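Local coordinates for uncharacterized protein (Legionella pneumophila subsp. pneumophila str. Philadelphia 1, PDB 4RXV) that is not characterised in full but probably acts as a papain-like cysteine peptidase of the RavJ family, the chain here being its N-terminal peptidase part, at residues P58-W63 with E95-S100; V112-P117 with Y205-D210; H139-L144 with E190-N195. One frame throughout, in Å; residues are numbered along the deposited sequence. Where two conformers were deposited one is given.

Interaction 1. Residues P58-W63 with E95-S100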
ATOM      1  N   PRO A  58       3.229   3.464 -22.037  1.00 18.01           N
ATOM      2  CA  PRO A  58       3.896   3.735 -20.757  1.00 17.84           C
ATOM      3  C   PRO A  58       3.301   4.980 -20.097  1.00 16.73           C
ATOM      4  O   PRO A  58       2.944   5.926 -20.814  1.00 18.25           O
ATOM      5  CB  PRO A  58       5.355   3.991 -21.160  1.00 22.45           C
ATOM      6  CG  PRO A  58       5.507   3.455 -22.534  1.00 25.87           C
ATOM      7  CD  PRO A  58       4.156   3.587 -23.177  1.00 21.24           C
ATOM      8  N   PRO A  59       3.232   5.014 -18.757  1.00 15.72           N
ATOM      9  CA  PRO A  59       3.747   4.012 -17.815  1.00 15.05           C
ATOM     10  C   PRO A  59       2.726   2.925 -17.470  1.00 13.76           C
ATOM     11  O   PRO A  59       3.057   2.013 -16.716  1.00 13.48           O
ATOM     12  CB  PRO A  59       4.029   4.846 -16.566  1.00 16.23           C
ATOM     13  CG  PRO A  59       2.939   5.873 -16.582  1.00 16.08           C
ATOM     14  CD  PRO A  59       2.732   6.207 -18.051  1.00 17.15           C
ATOM     15  N   PHE A  60       1.503   3.039 -17.987  1.00 13.92           N
ATOM     16  CA  PHE A  60       0.435   2.106 -17.649  1.00 13.22           C
ATOM     17  C   PHE A  60       0.828   0.656 -17.901  1.00 12.85           C
ATOM     18  O   PHE A  60       0.555  -0.223 -17.072  1.00 13.92           O
ATOM     19  CB  PHE A  60      -0.843   2.476 -18.407  1.00 14.02           C
ATOM     20  CG  PHE A  60      -1.240   3.896 -18.186  1.00 13.35           C
ATOM     21  CD1 PHE A  60      -1.824   4.289 -16.991  1.00 14.37           C
ATOM     22  CD2 PHE A  60      -0.934   4.865 -19.132  1.00 14.64           C
ATOM     23  CE1 PHE A  60      -2.128   5.615 -16.770  1.00 14.93           C
ATOM     24  CE2 PHE A  60      -1.248   6.176 -18.914  1.00 16.94           C
ATOM     25  CZ  PHE A  60      -1.844   6.554 -17.734  1.00 16.75           C
ATOM     26  N   SER A  61       1.466   0.399 -19.046  1.00 13.92           N
ATOM     27  CA  SER A  61       1.945  -0.937 -19.384  1.00 15.68           C
ATOM     28  C   SER A  61       2.797  -1.539 -18.261  1.00 13.84           C
ATOM     29  O   SER A  61       2.646  -2.718 -17.911  1.00 14.85           O
ATOM     30  CB  SER A  61       2.807  -0.888 -20.661  1.00 18.36           C
ATOM     31  OG  SER A  61       2.057  -0.644 -21.831  1.00 23.80           O
ATOM     32  N   GLN A  62       3.714  -0.739 -17.734  1.00 13.89           N
ATOM     33  CA  GLN A  62       4.646  -1.197 -16.716  1.00 13.87           C
ATOM     34  C   GLN A  62       3.957  -1.308 -15.346  1.00 12.63           C
ATOM     35  O   GLN A  62       4.193  -2.268 -14.585  1.00 13.41           O
ATOM     36  CB  GLN A  62       5.860  -0.267 -16.631  1.00 15.61           C
ATOM     37  CG  GLN A  62       6.804  -0.301 -17.841  1.00 17.91           C
ATOM     38  CD  GLN A  62       6.236   0.357 -19.097  1.00 18.92           C
ATOM     39  OE1 GLN A  62       5.598   1.421 -19.043  1.00 18.59           O
ATOM     40  NE2 GLN A  62       6.465  -0.282 -20.236  1.00 21.37           N
ATOM     41  N   TRP A  63       3.066  -0.357 -15.039  1.00 12.84           N
ATOM     42  CA  TRP A  63       2.340  -0.408 -13.762  1.00 12.94           C
ATOM     43  C   TRP A  63       1.472  -1.672 -13.705  1.00 13.75           C
ATOM     44  O   TRP A  63       1.302  -2.288 -12.656  1.00 15.18           O
ATOM     45  CB  TRP A  63       1.465   0.824 -13.606  1.00 13.91           C
ATOM     46  CG  TRP A  63       2.204   2.089 -13.403  1.00 13.45           C
ATOM     47  CD1 TRP A  63       3.510   2.238 -13.037  1.00 14.16           C
ATOM     48  CD2 TRP A  63       1.671   3.409 -13.525  1.00 13.89           C
ATOM     49  NE1 TRP A  63       3.821   3.571 -12.896  1.00 14.54           N
ATOM     50  CE2 TRP A  63       2.712   4.311 -13.205  1.00 14.27           C
ATOM     51  CE3 TRP A  63       0.411   3.919 -13.864  1.00 15.30           C
ATOM     52  CZ2 TRP A  63       2.529   5.687 -13.204  1.00 15.33           C
ATOM     53  CZ3 TRP A  63       0.233   5.288 -13.875  1.00 16.50           C
ATOM     54  CH2 TRP A  63       1.287   6.156 -13.538  1.00 15.77           C
ATOM     55  N   GLU A  95     -12.736   9.789 -14.469  0.56 24.22           N
ATOM     56  CA  GLU A  95     -11.748   9.806 -13.399  0.56 24.45           C
ATOM     57  C   GLU A  95     -10.371   9.400 -13.930  0.56 18.85           C
ATOM     58  O   GLU A  95     -10.215   8.368 -14.593  0.56 15.43           O
ATOM     59  CB  GLU A  95     -12.171   8.857 -12.274  0.56 31.38           C
ATOM     60  CG  GLU A  95     -13.527   9.188 -11.655  0.56 40.55           C
ATOM     61  CD  GLU A  95     -14.020   8.121 -10.690  0.56 56.54           C
ATOM     62  OE1 GLU A  95     -13.549   6.967 -10.772  0.56 55.36           O
ATOM     63  OE2 GLU A  95     -14.886   8.437  -9.847  0.56 62.99           O
ATOM     64  N   ALA A  96      -9.361  10.207 -13.629  1.00 17.93           N
ATOM     65  CA  ALA A  96      -8.011   9.915 -14.079  1.00 17.09           C
ATOM     66  C   ALA A  96      -7.578   8.542 -13.599  1.00 14.56           C
ATOM     67  O   ALA A  96      -7.741   8.188 -12.439  1.00 14.23           O
ATOM     68  CB  ALA A  96      -7.041  10.962 -13.586  1.00 17.71           C
ATOM     69  N   VAL A  97      -6.961   7.800 -14.505  1.00 13.08           N
ATOM     70  CA  VAL A  97      -6.503   6.449 -14.231  1.00 11.56           C
ATOM     71  C   VAL A  97      -5.201   6.424 -13.427  1.00 10.65           C
ATOM     72  O   VAL A  97      -4.210   7.060 -13.787  1.00 11.87           O
ATOM     73  CB  VAL A  97      -6.302   5.706 -15.559  1.00 11.88           C
ATOM     74  CG1 VAL A  97      -5.622   4.368 -15.359  1.00 12.75           C
ATOM     75  CG2 VAL A  97      -7.635   5.505 -16.234  1.00 13.42           C
ATOM     76  N   ARG A  98      -5.232   5.650 -12.346  1.00  9.71           N
ATOM     77  CA  ARG A  98      -4.049   5.222 -11.588  1.00  8.70           C
ATOM     78  C   ARG A  98      -4.093   3.708 -11.546  1.00  9.05           C
ATOM     79  O   ARG A  98      -5.189   3.146 -11.512  1.00 10.32           O
ATOM     80  CB  ARG A  98      -4.059   5.815 -10.178  1.00  8.79           C
ATOM     81  CG  ARG A  98      -4.050   7.349 -10.170  1.00  8.71           C
ATOM     82  CD  ARG A  98      -4.046   7.905  -8.735  1.00  8.66           C
ATOM     83  NE  ARG A  98      -5.301   7.573  -8.090  1.00  8.65           N
ATOM     84  CZ  ARG A  98      -5.530   7.619  -6.779  1.00  8.54           C
ATOM     85  NH1 ARG A  98      -4.600   8.027  -5.916  1.00  8.86           N
ATOM     86  NH2 ARG A  98      -6.720   7.252  -6.330  1.00  8.93           N
ATOM     87  N   VAL A  99      -2.932   3.061 -11.560  1.00  8.69           N
ATOM     88  CA  VAL A  99      -2.879   1.614 -11.689  1.00  8.66           C
ATOM     89  C   VAL A  99      -1.915   1.010 -10.697  1.00  8.24           C
ATOM     90  O   VAL A  99      -0.808   1.486 -10.543  1.00  9.17           O
ATOM     91  CB  VAL A  99      -2.401   1.200 -13.103  1.00 10.33           C
ATOM     92  CG1 VAL A  99      -2.449  -0.328 -13.258  1.00 11.60           C
ATOM     93  CG2 VAL A  99      -3.191   1.877 -14.191  1.00 11.86           C
ATOM     94  N   SER A 100      -2.317  -0.106 -10.092  1.00  8.43           N
ATOM     95  CA  SER A 100      -1.391  -0.914  -9.302  1.00  8.75           C
ATOM     96  C   SER A 100      -1.888  -2.364  -9.225  1.00  9.46           C
ATOM     97  O   SER A 100      -2.838  -2.747  -9.923  1.00 10.00           O
ATOM     98  CB  SER A 100      -1.154  -0.296  -7.926  1.00  9.24           C
ATOM     99  OG  SER A 100      -0.012  -0.833  -7.319  1.00 10.18           O
TER

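Interaction 2. Residues V112-P117 with Y205-D210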
ATOM      1  N   VAL A 112       3.409   7.528   1.384  1.00  6.97           N
ATOM      2  CA  VAL A 112       2.516   8.437   2.098  1.00  6.98           C
ATOM      3  C   VAL A 112       2.914   8.548   3.569  1.00  7.64           C
ATOM      4  O   VAL A 112       2.941   9.636   4.136  1.00  8.57           O
ATOM      5  CB  VAL A 112       1.053   7.980   1.941  1.00  7.64           C
ATOM      6  CG1 VAL A 112       0.131   8.716   2.878  1.00  8.71           C
ATOM      7  CG2 VAL A 112       0.592   8.126   0.479  1.00  8.34           C
ATOM      8  N   LEU A 113       3.185   7.411   4.186  1.00  7.14           N
ATOM      9  CA  LEU A 113       3.493   7.372   5.607  1.00  8.17           C
ATOM     10  C   LEU A 113       4.875   7.924   5.913  1.00  8.79           C
ATOM     11  O   LEU A 113       5.048   8.643   6.890  1.00 10.11           O
ATOM     12  CB  LEU A 113       3.359   5.946   6.107  1.00  8.16           C
ATOM     13  CG  LEU A 113       1.946   5.402   5.965  1.00 10.29           C
ATOM     14  CD1 LEU A 113       1.951   3.884   6.141  1.00 12.66           C
ATOM     15  CD2 LEU A 113       0.954   6.085   6.850  1.00 12.40           C
ATOM     16  N   LEU A 114       5.862   7.612   5.082  1.00  8.58           N
ATOM     17  CA  LEU A 114       7.220   8.109   5.250  1.00  9.13           C
ATOM     18  C   LEU A 114       7.283   9.618   5.057  1.00  9.91           C
ATOM     19  O   LEU A 114       8.209  10.263   5.526  1.00 10.68           O
ATOM     20  CB  LEU A 114       8.188   7.370   4.305  1.00  9.60           C
ATOM     21  CG  LEU A 114       8.525   5.942   4.758  1.00 10.11           C
ATOM     22  CD1 LEU A 114       9.062   5.108   3.630  1.00 11.46           C
ATOM     23  CD2 LEU A 114       9.501   5.952   5.912  1.00 11.66           C
ATOM     24  N   ASP A 115       6.335  10.178   4.317  1.00 10.20           N
ATOM     25  CA  ASP A 115       6.310  11.601   4.021  1.00 10.58           C
ATOM     26  C   ASP A 115       5.692  12.413   5.147  1.00 12.18           C
ATOM     27  O   ASP A 115       5.694  13.621   5.062  1.00 14.73           O
ATOM     28  CB  ASP A 115       5.520  11.844   2.737  1.00 11.77           C
ATOM     29  CG  ASP A 115       5.694  13.240   2.213  1.00 11.49           C
ATOM     30  OD1 ASP A 115       6.848  13.637   1.984  1.00 11.42           O
ATOM     31  OD2 ASP A 115       4.671  13.936   2.041  1.00 13.41           O
ATOM     32  N   ASP A 116       5.154  11.757   6.170  1.00 12.59           N
ATOM     33  CA  ASP A 116       4.449  12.436   7.256  1.00 14.54           C
ATOM     34  C   ASP A 116       5.354  12.637   8.473  1.00 13.10           C
ATOM     35  O   ASP A 116       5.844  11.688   9.060  1.00 11.58           O
ATOM     36  CB  ASP A 116       3.226  11.607   7.649  1.00 18.31           C
ATOM     37  CG  ASP A 116       2.327  12.313   8.635  1.00 24.37           C
ATOM     38  OD1 ASP A 116       2.782  12.580   9.765  1.00 25.94           O
ATOM     39  OD2 ASP A 116       1.152  12.583   8.292  1.00 26.75           O
ATOM     40  N   PRO A 117       5.547  13.891   8.897  1.00 17.14           N
ATOM     41  CA  PRO A 117       6.493  14.122   9.998  1.00 17.99           C
ATOM     42  C   PRO A 117       6.041  13.595  11.356  1.00 17.42           C
ATOM     43  O   PRO A 117       6.867  13.212  12.172  1.00 19.21           O
ATOM     44  CB  PRO A 117       6.618  15.653  10.037  1.00 20.82           C
ATOM     45  CG  PRO A 117       5.369  16.141   9.415  1.00 22.32           C
ATOM     46  CD  PRO A 117       4.987  15.146   8.375  1.00 20.31           C
ATOM     47  N   TYR A 205      12.008  -4.219   3.700  1.00  8.39           N
ATOM     48  CA  TYR A 205      12.475  -2.870   3.998  1.00  8.07           C
ATOM     49  C   TYR A 205      12.093  -2.524   5.420  1.00  7.94           C
ATOM     50  O   TYR A 205      10.961  -2.774   5.831  1.00  7.99           O
ATOM     51  CB  TYR A 205      11.861  -1.845   3.027  1.00  8.61           C
ATOM     52  CG  TYR A 205      12.145  -0.394   3.411  1.00  8.26           C
ATOM     53  CD1 TYR A 205      13.383   0.164   3.156  1.00  8.80           C
ATOM     54  CD2 TYR A 205      11.198   0.384   4.050  1.00  8.33           C
ATOM     55  CE1 TYR A 205      13.654   1.481   3.504  1.00  9.06           C
ATOM     56  CE2 TYR A 205      11.458   1.711   4.397  1.00  8.49           C
ATOM     57  CZ  TYR A 205      12.683   2.246   4.132  1.00  8.65           C
ATOM     58  OH  TYR A 205      12.921   3.550   4.496  1.00  9.25           O
ATOM     59  N   GLN A 206      13.031  -1.919   6.140  1.00  8.29           N
ATOM     60  CA  GLN A 206      12.779  -1.330   7.457  1.00  8.36           C
ATOM     61  C   GLN A 206      13.366   0.070   7.481  1.00  8.75           C
ATOM     62  O   GLN A 206      14.587   0.243   7.358  1.00  8.93           O
ATOM     63  CB  GLN A 206      13.396  -2.161   8.591  1.00  9.08           C
ATOM     64  CG  GLN A 206      12.853  -3.561   8.645  1.00 10.04           C
ATOM     65  CD  GLN A 206      13.226  -4.349   9.905  1.00 10.33           C
ATOM     66  OE1 GLN A 206      12.953  -3.933  11.028  1.00 12.66           O
ATOM     67  NE2 GLN A 206      13.825  -5.510   9.721  1.00 10.77           N
ATOM     68  N   SER A 207      12.534   1.090   7.667  1.00  8.41           N
ATOM     69  CA  SER A 207      13.038   2.457   7.736  1.00  8.34           C
ATOM     70  C   SER A 207      14.032   2.626   8.878  1.00  8.78           C
ATOM     71  O   SER A 207      14.928   3.463   8.802  1.00  9.49           O
ATOM     72  CB  SER A 207      11.905   3.470   7.850  1.00  9.35           C
ATOM     73  OG  SER A 207      11.202   3.370   9.082  1.00  9.40           O
ATOM     74  N   ALA A 208      13.884   1.830   9.932  1.00  9.36           N
ATOM     75  CA  ALA A 208      14.804   1.860  11.063  1.00 11.68           C
ATOM     76  C   ALA A 208      16.236   1.495  10.678  1.00 11.73           C
ATOM     77  O   ALA A 208      17.162   1.812  11.420  1.00 14.61           O
ATOM     78  CB  ALA A 208      14.303   0.907  12.139  1.00 12.81           C
ATOM     79  N   LEU A 209      16.420   0.799   9.559  1.00 10.04           N
ATOM     80  CA  LEU A 209      17.725   0.384   9.050  1.00 10.57           C
ATOM     81  C   LEU A 209      18.191   1.231   7.872  1.00 11.42           C
ATOM     82  O   LEU A 209      19.254   0.972   7.329  1.00 13.28           O
ATOM     83  CB  LEU A 209      17.690  -1.091   8.623  1.00 11.61           C
ATOM     84  CG  LEU A 209      17.345  -2.053   9.756  1.00 15.54           C
ATOM     85  CD1 LEU A 209      17.248  -3.467   9.233  1.00 15.90           C
ATOM     86  CD2 LEU A 209      18.362  -1.970  10.877  1.00 20.64           C
ATOM     87  N   ASP A 210      17.436   2.245   7.493  1.00  9.94           N
ATOM     88  CA  ASP A 210      17.693   3.041   6.305  1.00  9.93           C
ATOM     89  C   ASP A 210      18.469   4.301   6.696  1.00  9.51           C
ATOM     90  O   ASP A 210      17.909   5.232   7.282  1.00 10.22           O
ATOM     91  CB  ASP A 210      16.331   3.401   5.695  1.00 10.08           C
ATOM     92  CG  ASP A 210      16.422   4.250   4.451  1.00  9.77           C
ATOM     93  OD1 ASP A 210      17.553   4.608   4.034  1.00 10.29           O
ATOM     94  OD2 ASP A 210      15.339   4.555   3.878  1.00  9.81           O
TER

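Interaction 3. Residues H139-L144 with E190-N195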
ATOM      1  N   HIS A 139       2.067 -10.934  -2.173  1.00 10.30           N
ATOM      2  CA  HIS A 139       1.412  -9.681  -1.793  1.00  9.85           C
ATOM      3  C   HIS A 139       2.264  -8.895  -0.813  1.00  9.25           C
ATOM      4  O   HIS A 139       2.504  -9.351   0.294  1.00 10.68           O
ATOM      5  CB  HIS A 139       0.108 -10.055  -1.127  1.00  9.80           C
ATOM      6  CG  HIS A 139      -0.709  -8.895  -0.670  1.00  8.60           C
ATOM      7  ND1 HIS A 139      -0.825  -7.727  -1.390  1.00  8.70           N
ATOM      8  CD2 HIS A 139      -1.480  -8.740   0.427  1.00  9.14           C
ATOM      9  CE1 HIS A 139      -1.623  -6.892  -0.744  1.00  9.26           C
ATOM     10  NE2 HIS A 139      -2.044  -7.491   0.350  1.00  8.46           N
ATOM     11  N   ASN A 140       2.684  -7.700  -1.193  1.00  8.78           N
ATOM     12  CA  ASN A 140       3.423  -6.863  -0.255  1.00  8.40           C
ATOM     13  C   ASN A 140       2.459  -6.026   0.571  1.00  7.89           C
ATOM     14  O   ASN A 140       1.376  -5.644   0.104  1.00  7.67           O
ATOM     15  CB  ASN A 140       4.464  -6.025  -0.963  1.00  9.81           C
ATOM     16  CG  ASN A 140       5.504  -6.897  -1.654  1.00 11.39           C
ATOM     17  OD1 ASN A 140       5.913  -7.920  -1.121  1.00 13.48           O
ATOM     18  ND2 ASN A 140       5.908  -6.514  -2.833  1.00 11.83           N
ATOM     19  N   ILE A 141       2.847  -5.785   1.807  1.00  7.72           N
ATOM     20  CA  ILE A 141       2.053  -5.053   2.787  1.00  7.78           C
ATOM     21  C   ILE A 141       2.961  -4.073   3.499  1.00  7.63           C
ATOM     22  O   ILE A 141       4.125  -4.371   3.755  1.00  8.04           O
ATOM     23  CB  ILE A 141       1.428  -6.047   3.831  1.00  8.06           C
ATOM     24  CG1 ILE A 141       0.447  -6.989   3.116  1.00  8.91           C
ATOM     25  CG2 ILE A 141       0.768  -5.305   4.962  1.00  9.86           C
ATOM     26  CD1 ILE A 141      -0.071  -8.110   4.018  1.00  9.60           C
ATOM     27  N   THR A 142       2.438  -2.909   3.853  1.00  7.06           N
ATOM     28  CA  THR A 142       3.165  -1.910   4.630  1.00  6.69           C
ATOM     29  C   THR A 142       2.778  -2.023   6.084  1.00  6.23           C
ATOM     30  O   THR A 142       1.601  -2.229   6.407  1.00  7.56           O
ATOM     31  CB  THR A 142       2.965  -0.535   4.010  1.00  7.20           C
ATOM     32  OG1 THR A 142       3.650  -0.555   2.758  1.00  8.03           O
ATOM     33  CG2 THR A 142       3.507   0.604   4.856  1.00  8.03           C
ATOM     34  N   LEU A 143       3.764  -1.877   6.967  1.00  6.77           N
ATOM     35  CA  LEU A 143       3.548  -1.887   8.409  1.00  7.01           C
ATOM     36  C   LEU A 143       4.007  -0.584   9.037  1.00  7.44           C
ATOM     37  O   LEU A 143       5.011   0.002   8.636  1.00  7.95           O
ATOM     38  CB  LEU A 143       4.312  -3.009   9.114  1.00  7.54           C
ATOM     39  CG  LEU A 143       4.087  -4.427   8.603  1.00  8.05           C
ATOM     40  CD1 LEU A 143       5.013  -5.387   9.376  1.00  8.82           C
ATOM     41  CD2 LEU A 143       2.643  -4.832   8.720  1.00  8.60           C
ATOM     42  N   LEU A 144       3.263  -0.178  10.052  1.00  7.18           N
ATOM     43  CA  LEU A 144       3.697   0.819  11.029  1.00  7.90           C
ATOM     44  C   LEU A 144       4.022   0.101  12.321  1.00  8.52           C
ATOM     45  O   LEU A 144       3.153  -0.545  12.895  1.00  9.07           O
ATOM     46  CB  LEU A 144       2.591   1.846  11.267  1.00  8.56           C
ATOM     47  CG  LEU A 144       2.286   2.743  10.064  1.00  9.24           C
ATOM     48  CD1 LEU A 144       0.887   3.337  10.170  1.00 11.68           C
ATOM     49  CD2 LEU A 144       3.301   3.840   9.945  1.00 12.63           C
ATOM     50  N   GLU A 190      -6.124  -8.194  13.865  1.00 11.68           N
ATOM     51  CA  GLU A 190      -7.444  -8.779  14.078  1.00 12.89           C
ATOM     52  C   GLU A 190      -8.513  -8.224  13.151  1.00 12.88           C
ATOM     53  O   GLU A 190      -9.531  -8.895  12.924  1.00 15.47           O
ATOM     54  CB  GLU A 190      -7.875  -8.580  15.524  1.00 15.44           C
ATOM     55  CG  GLU A 190      -7.071  -9.386  16.508  1.00 17.32           C
ATOM     56  CD  GLU A 190      -5.727  -8.767  16.868  1.00 18.25           C
ATOM     57  OE1 GLU A 190      -5.476  -7.561  16.601  1.00 17.67           O
ATOM     58  OE2 GLU A 190      -4.917  -9.514  17.456  1.00 21.15           O
ATOM     59  N   GLN A 191      -8.308  -6.962  12.722  0.52 12.26           N
ATOM     60  CA  GLN A 191      -9.184  -6.206  11.803  0.52 10.30           C
ATOM     61  C   GLN A 191      -8.846  -6.452  10.315  0.52  9.61           C
ATOM     62  O   GLN A 191      -9.641  -6.084   9.451  0.52 10.65           O
ATOM     63  CB  GLN A 191      -9.139  -4.661  12.073  0.52 10.55           C
ATOM     64  CG  GLN A 191     -10.014  -4.097  13.260  0.52 12.58           C
ATOM     65  CD  GLN A 191      -9.882  -2.553  13.539  0.52 11.29           C
ATOM     66  OE1 GLN A 191      -9.567  -2.165  14.682  0.52 12.73           O
ATOM     67  NE2 GLN A 191     -10.190  -1.681  12.520  0.52 12.02           N
ATOM     68  N   PHE A 192      -7.701  -7.066   9.997  1.00  9.08           N
ATOM     69  CA  PHE A 192      -7.183  -7.065   8.628  1.00  8.73           C
ATOM     70  C   PHE A 192      -7.899  -8.071   7.731  1.00  8.47           C
ATOM     71  O   PHE A 192      -8.055  -9.225   8.095  1.00 10.11           O
ATOM     72  CB  PHE A 192      -5.670  -7.313   8.695  1.00  8.98           C
ATOM     73  CG  PHE A 192      -4.988  -7.483   7.345  1.00  8.11           C
ATOM     74  CD1 PHE A 192      -5.221  -6.615   6.284  1.00  8.27           C
ATOM     75  CD2 PHE A 192      -4.067  -8.494   7.169  1.00  8.41           C
ATOM     76  CE1 PHE A 192      -4.587  -6.798   5.071  1.00  8.25           C
ATOM     77  CE2 PHE A 192      -3.425  -8.667   5.960  1.00  8.59           C
ATOM     78  CZ  PHE A 192      -3.667  -7.814   4.923  1.00  8.83           C
ATOM     79  N   ALA A 193      -8.279  -7.616   6.543  1.00  8.83           N
ATOM     80  CA  ALA A 193      -9.007  -8.425   5.566  1.00  9.84           C
ATOM     81  C   ALA A 193      -8.351  -9.762   5.281  1.00  9.51           C
ATOM     82  O   ALA A 193      -9.054 -10.730   5.065  1.00 11.35           O
ATOM     83  CB  ALA A 193      -9.121  -7.662   4.267  1.00 11.52           C
ATOM     84  N   TYR A 194      -7.025  -9.789   5.191  1.00  8.74           N
ATOM     85  CA  TYR A 194      -6.310 -11.005   4.774  1.00  9.44           C
ATOM     86  C   TYR A 194      -5.465 -11.548   5.924  1.00  9.70           C
ATOM     87  O   TYR A 194      -4.339 -12.018   5.739  1.00 10.31           O
ATOM     88  CB  TYR A 194      -5.462 -10.744   3.525  1.00  9.68           C
ATOM     89  CG  TYR A 194      -6.193 -10.068   2.391  1.00  8.85           C
ATOM     90  CD1 TYR A 194      -7.431 -10.520   1.935  1.00  8.91           C
ATOM     91  CD2 TYR A 194      -5.639  -8.977   1.759  1.00  8.79           C
ATOM     92  CE1 TYR A 194      -8.107  -9.878   0.903  1.00  8.89           C
ATOM     93  CE2 TYR A 194      -6.295  -8.338   0.708  1.00  8.42           C
ATOM     94  CZ  TYR A 194      -7.518  -8.796   0.283  1.00  8.60           C
ATOM     95  OH  TYR A 194      -8.120  -8.106  -0.751  1.00  8.39           O
ATOM     96  N   ASN A 195      -6.015 -11.505   7.125  1.00  9.90           N
ATOM     97  CA  ASN A 195      -5.216 -11.847   8.292  1.00 10.92           C
ATOM     98  C   ASN A 195      -4.829 -13.314   8.406  1.00 11.03           C
ATOM     99  O   ASN A 195      -3.891 -13.606   9.136  1.00 14.75           O
ATOM    100  CB  ASN A 195      -5.810 -11.349   9.595  1.00 13.03           C
ATOM    101  CG  ASN A 195      -7.128 -11.928   9.908  1.00 14.96           C
ATOM    102  OD1 ASN A 195      -7.680 -12.776   9.204  1.00 17.41           O
ATOM    103  ND2 ASN A 195      -7.657 -11.487  11.027  1.00 17.24           N
TER

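Interaction 1. Residues P58-W63 with E95-S100
Where Trp63 in the first turn of helix 60-64 packs on Val99, the CA atoms of the two segments come nearest at Trp63 and Ser100, 5.8 Å apart. The arrangement is a short helix laid against a sheet: strand 95-100 runs between strands 22-23 and 91-92, and Val97 and Val99 both point from it toward the helix, while Arg98 points away.

Val99 serves two partners. Its CB lies 3.9 Å from CB of Trp63, and CG1, placed anti to the backbone N (chi1 -176°), leans on the same methylene. The other methyl turns to the phenyl ring, with CG2 3.9 Å from CD1 of Phe60, in the plane of the ring at its edge. Val97 O comes to the same edge, 3.9 Å from CE1 of Phe60, and Val97 CG1 is 4.0 Å from that carbon. Phe90 forms an edge-to-face pair with Phe60, and Tyr49 of helix 37-50 also packs on Phe60, Val97 and Val99.

No hydrogen bond crosses the contact. The helical turn is instead tied internally, Trp63 N to Pro59 O at 2.9 Å, and Pro59, preceded by a cis peptide bond, sets its CG 3.4 Å above the plane of the Trp63 ring toward its rim.

Interaction 2. Residues V112-P117 with Y205-D210
Leu114, at the C-terminal part of helix 105-114, is the one residue of the segment 112-117 that reaches Tyr205 and Ser207; Val112 and Leu113 before it face helix 6-14. Leu114 points toward the end of strand 202-206, an outermost strand of the four-stranded antiparallel sheet, and splits its methyls between two targets. CD1 stands 4.2 Å from CE2 of Tyr205, approaching the ring obliquely, and CD2 rests 4.0 Å from CB of Ser207. Ala74 of helix 74-84 and Val125 of the neighbouring strand also touch this leucine. Beyond it the chain turns away, and Asp116 becomes the N-cap of helix 117-122.

Polar atoms of 205-210 are settled away from the leucine. Backbone bonds from Leu209 N to Gln206 O and from Asp210 N to Ser207 O, 2.9 and 3.1 Å long, hold the 3-10 turn, and Ser207 N sits 3.5 Å above the plane of the Tyr205 ring toward its rim. Tyr205 OH donates to Asp210 OD2 at 2.7 Å, along the anti lone pair of that oxygen, which also accepts Ala74 N; this fixes the direction of the hydroxyl and anchors the end of the ring. Ser207 OG accepts Val125 N, so its polar end is satisfied away from the leucine, and CB alone of its side chain meets Leu114. With no hydrogen bond or charge pair across it, the contact is a small apolar one (89 Å² buried), resting on close packing and the burial of hydrocarbon between the helix and the end of the strand with its 3-10 turn.

Interaction 3. Residues H139-L144 with E190-N195
Ile141 and Phe192 make the apolar half of the contact, coming from opposite directions. The isoleucine's CG1 arm is extended (chi2 172°), which carries CD1 to 3.7 Å from CZ of Phe192 and 3.9 Å from its CE2; the methyl meets the ring obliquely. Phe192 is also lined by Ile169 of strand 168-170 and by Asp171.

In the aromatic half, His139 and Tyr194 meet obliquely, neither stacked nor edge-to-face. Their planes stand at 78° with centroids 6.0 Å apart, and the closest atoms are His139 NE2 and Tyr194 CD2 at 4.1 Å. The imidazole reaches across because its CG is anti to the backbone N (chi1 -180°). The Trp173 ring also meets the histidine, while His179 meets Tyr194 edge-to-face.

These residues belong to a RavJ peptidase domain of the papain-like clan CA. Strand 136-146 carries His139 in an inner position of the antiparallel sheet, and the loop 190-195 packs beside it, at what is probably the active site. His139 NE2 is hydrogen-bonded to Asp171 OD2, and ND1 to the main-chain O of Cys102. A Cys just before helix 105-114, a His on a strand and an Asp bonded to it are consistent with the clan's catalytic triad, with Cys102 as the probable nucleophile.

The loop has few polar ties here: a weak bond of 3.2 Å from Asn195 N to Phe192 O closes the type I turn 192-195. The turn folds Tyr194 N over the centre of the Phe192 ring, 3.6 Å above its plane, and Tyr194 OH anchors the loop to Cys32 O.

Interactions 2 and 3 touch: CD1 of Leu113 in 112-117 packs on CG2 of Thr142 at 3.9 Å and on CD2 of Leu144 at 4.0 Å in 139-144, so helix 105-114 lies on the sheet whose strands both contacts reach. Their centres are about 17 Å apart. Interaction 1 touches neither; its centre is about 25 Å from that of interaction 2 and about 24 Å from that of interaction 3, on the opposite side of the chain's centre from interaction 3. Interactions 1 and 2 are joined by sequence, strand 95-100 leading through Cys102 into helix 105-114. Cys102, at that junction, accepts His139 ND1 through its main-chain O, which puts interaction 3 at the probable active site.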